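Local coordinates for protein esterase (Alcaligenes sp., PDB 1QLW) that probably hydrolyses carboxylic esters, as a bacterial esterase of the alpha/beta hydrolase fold, at residues A[247-251]-A[313-317]. Numbering follows the deposited sequence.
Sequences PVLVV and ILDWI
Residues 247-251 are extended and lie on a strand, and 313-317 are a turn of alpha-helix in which Ile317 N donates a hydrogen bond to Ile313 O, 2.8 Å. This is helix-on-sheet packing in the alpha/beta hydrolase fold. The C-terminal helix 306-319 lies against strand 248-252, which sits between parallel strands 223-229 and 283-287. The axes of segments 248-251 and 313-317 run nearly antiparallel, at 169°, and approach to 10.0 Å. Leu249 faces Trp316, with their CA atoms 7.8 Å apart. Pro247, Leu249 and Val251 point their CA-to-CB bonds toward the helix. The CA-to-CB bond of Val248 points away, and its side chain packs on helix 263-278 across the sheet. Trp316, with chi1 t and chi2 92°, reaches the strand. Leu249 CB sits over the face of the Trp316 six-membered ring in a CH-pi contact, 3.5 Å from the centroid and 5° off the normal. Pro247 CB lies 3.8 Å from Trp316 CZ2. Further along, Ile313 CG1 is 4.2 Å from both Leu249 CD2 and Val251 CG2. No direct hydrogen bond joins the segments. One water accepts from Trp316 NE1 at 3.0 Å and donates to Val248 O at 3.3 Å.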
loop_
_atom_site.group_PDB
_atom_site.type_symbol
_atom_site.label_atom_id
_atom_site.label_comp_id
_atom_site.label_asym_id
_atom_site.label_seq_id
_atom_site.Cartn_x
_atom_site.Cartn_y
_atom_site.Cartn_z
ATOM N N PRO A 247 -26.040 -14.732 3.034
ATOM C CA PRO A 247 -25.918 -15.341 1.702
ATOM C C PRO A 247 -24.449 -15.446 1.322
ATOM O O PRO A 247 -23.656 -14.538 1.585
ATOM C CB PRO A 247 -26.715 -14.427 0.796
ATOM C CG PRO A 247 -27.615 -13.644 1.693
ATOM C CD PRO A 247 -26.840 -13.494 2.987
ATOM N N VAL A 248 -24.120 -16.550 0.648
ATOM C CA VAL A 248 -22.760 -16.854 0.244
ATOM C C VAL A 248 -22.656 -17.235 -1.225
ATOM O O VAL A 248 -23.426 -18.043 -1.719
ATOM C CB VAL A 248 -22.208 -18.041 1.067
ATOM C CG1 VAL A 248 -20.844 -18.500 0.582
ATOM C CG2 VAL A 248 -22.196 -17.737 2.558
ATOM N N LEU A 249 -21.657 -16.627 -1.883
ATOM C CA LEU A 249 -21.306 -16.958 -3.246
ATOM C C LEU A 249 -19.839 -17.371 -3.293
ATOM O O LEU A 249 -19.000 -16.600 -2.818
ATOM C CB LEU A 249 -21.519 -15.756 -4.175
ATOM C CG LEU A 249 -21.138 -15.980 -5.636
ATOM C CD1 LEU A 249 -22.048 -16.999 -6.309
ATOM C CD2 LEU A 249 -21.186 -14.666 -6.407
ATOM N N VAL A 250 -19.549 -18.545 -3.826
ATOM C CA VAL A 250 -18.171 -19.004 -4.011
ATOM C C VAL A 250 -17.975 -19.126 -5.516
ATOM O O VAL A 250 -18.794 -19.749 -6.189
ATOM C CB VAL A 250 -17.898 -20.321 -3.271
ATOM C CG1 VAL A 250 -16.524 -20.861 -3.617
ATOM C CG2 VAL A 250 -18.081 -20.131 -1.767
ATOM N N VAL A 251 -16.900 -18.553 -6.059
ATOM C CA VAL A 251 -16.689 -18.502 -7.498
ATOM C C VAL A 251 -15.413 -19.246 -7.879
ATOM O O VAL A 251 -14.351 -19.003 -7.297
ATOM C CB VAL A 251 -16.572 -17.042 -7.994
ATOM C CG1 VAL A 251 -16.520 -17.015 -9.520
ATOM C CG2 VAL A 251 -17.719 -16.186 -7.488
ATOM N N ILE A 313 -21.031 -11.503 -10.467
ATOM C CA ILE A 313 -20.959 -11.336 -9.022
ATOM C C ILE A 313 -21.873 -10.212 -8.558
ATOM O O ILE A 313 -22.611 -10.363 -7.580
ATOM C CB ILE A 313 -19.494 -11.092 -8.605
ATOM C CG1 ILE A 313 -18.682 -12.378 -8.836
ATOM C CG2 ILE A 313 -19.411 -10.630 -7.165
ATOM C CD1 ILE A 313 -17.185 -12.173 -8.663
ATOM N N LEU A 314 -21.844 -9.076 -9.247
ATOM C CA LEU A 314 -22.682 -7.946 -8.853
ATOM C C LEU A 314 -24.167 -8.250 -8.998
ATOM O O LEU A 314 -24.980 -7.832 -8.175
ATOM C CB LEU A 314 -22.303 -6.687 -9.627
ATOM C CG LEU A 314 -20.899 -6.145 -9.368
ATOM C CD1 LEU A 314 -20.615 -4.973 -10.288
ATOM C CD2 LEU A 314 -20.726 -5.741 -7.908
ATOM N N ASP A 315 -24.518 -9.013 -10.035
ATOM C CA ASP A 315 -25.913 -9.443 -10.203
ATOM C C ASP A 315 -26.340 -10.268 -8.993
ATOM O O ASP A 315 -27.425 -10.085 -8.432
ATOM C CB ASP A 315 -26.095 -10.253 -11.480
ATOM C CG ASP A 315 -27.462 -10.894 -11.609
ATOM O OD1 ASP A 315 -28.433 -10.189 -11.951
ATOM O OD2 ASP A 315 -27.583 -12.113 -11.358
ATOM N N TRP A 316 -25.481 -11.182 -8.546
ATOM C CA TRP A 316 -25.766 -11.992 -7.371
ATOM C C TRP A 316 -25.872 -11.119 -6.131
ATOM O O TRP A 316 -26.808 -11.282 -5.338
ATOM C CB TRP A 316 -24.714 -13.091 -7.209
ATOM C CG TRP A 316 -24.970 -13.957 -6.004
ATOM C CD1 TRP A 316 -25.675 -15.115 -5.967
ATOM C CD2 TRP A 316 -24.535 -13.717 -4.664
ATOM N NE1 TRP A 316 -25.708 -15.615 -4.692
ATOM C CE2 TRP A 316 -25.029 -14.771 -3.863
ATOM C CE3 TRP A 316 -23.763 -12.708 -4.063
ATOM C CZ2 TRP A 316 -24.781 -14.834 -2.498
ATOM C CZ3 TRP A 316 -23.537 -12.793 -2.710
ATOM C CH2 TRP A 316 -24.034 -13.848 -1.939
ATOM N N ILE A 317 -24.947 -10.170 -5.965
ATOM C CA ILE A 317 -25.006 -9.303 -4.788
ATOM C C ILE A 317 -26.315 -8.530 -4.765
ATOM O O ILE A 317 -26.984 -8.462 -3.737
ATOM C CB ILE A 317 -23.819 -8.332 -4.742
ATOM C CG1 ILE A 317 -22.524 -9.109 -4.480
ATOM C CG2 ILE A 317 -24.052 -7.274 -3.671
ATOM C CD1 ILE A 317 -21.258 -8.282 -4.582
HETATM O O HOH W 1 -26.526 -17.727 -2.753
#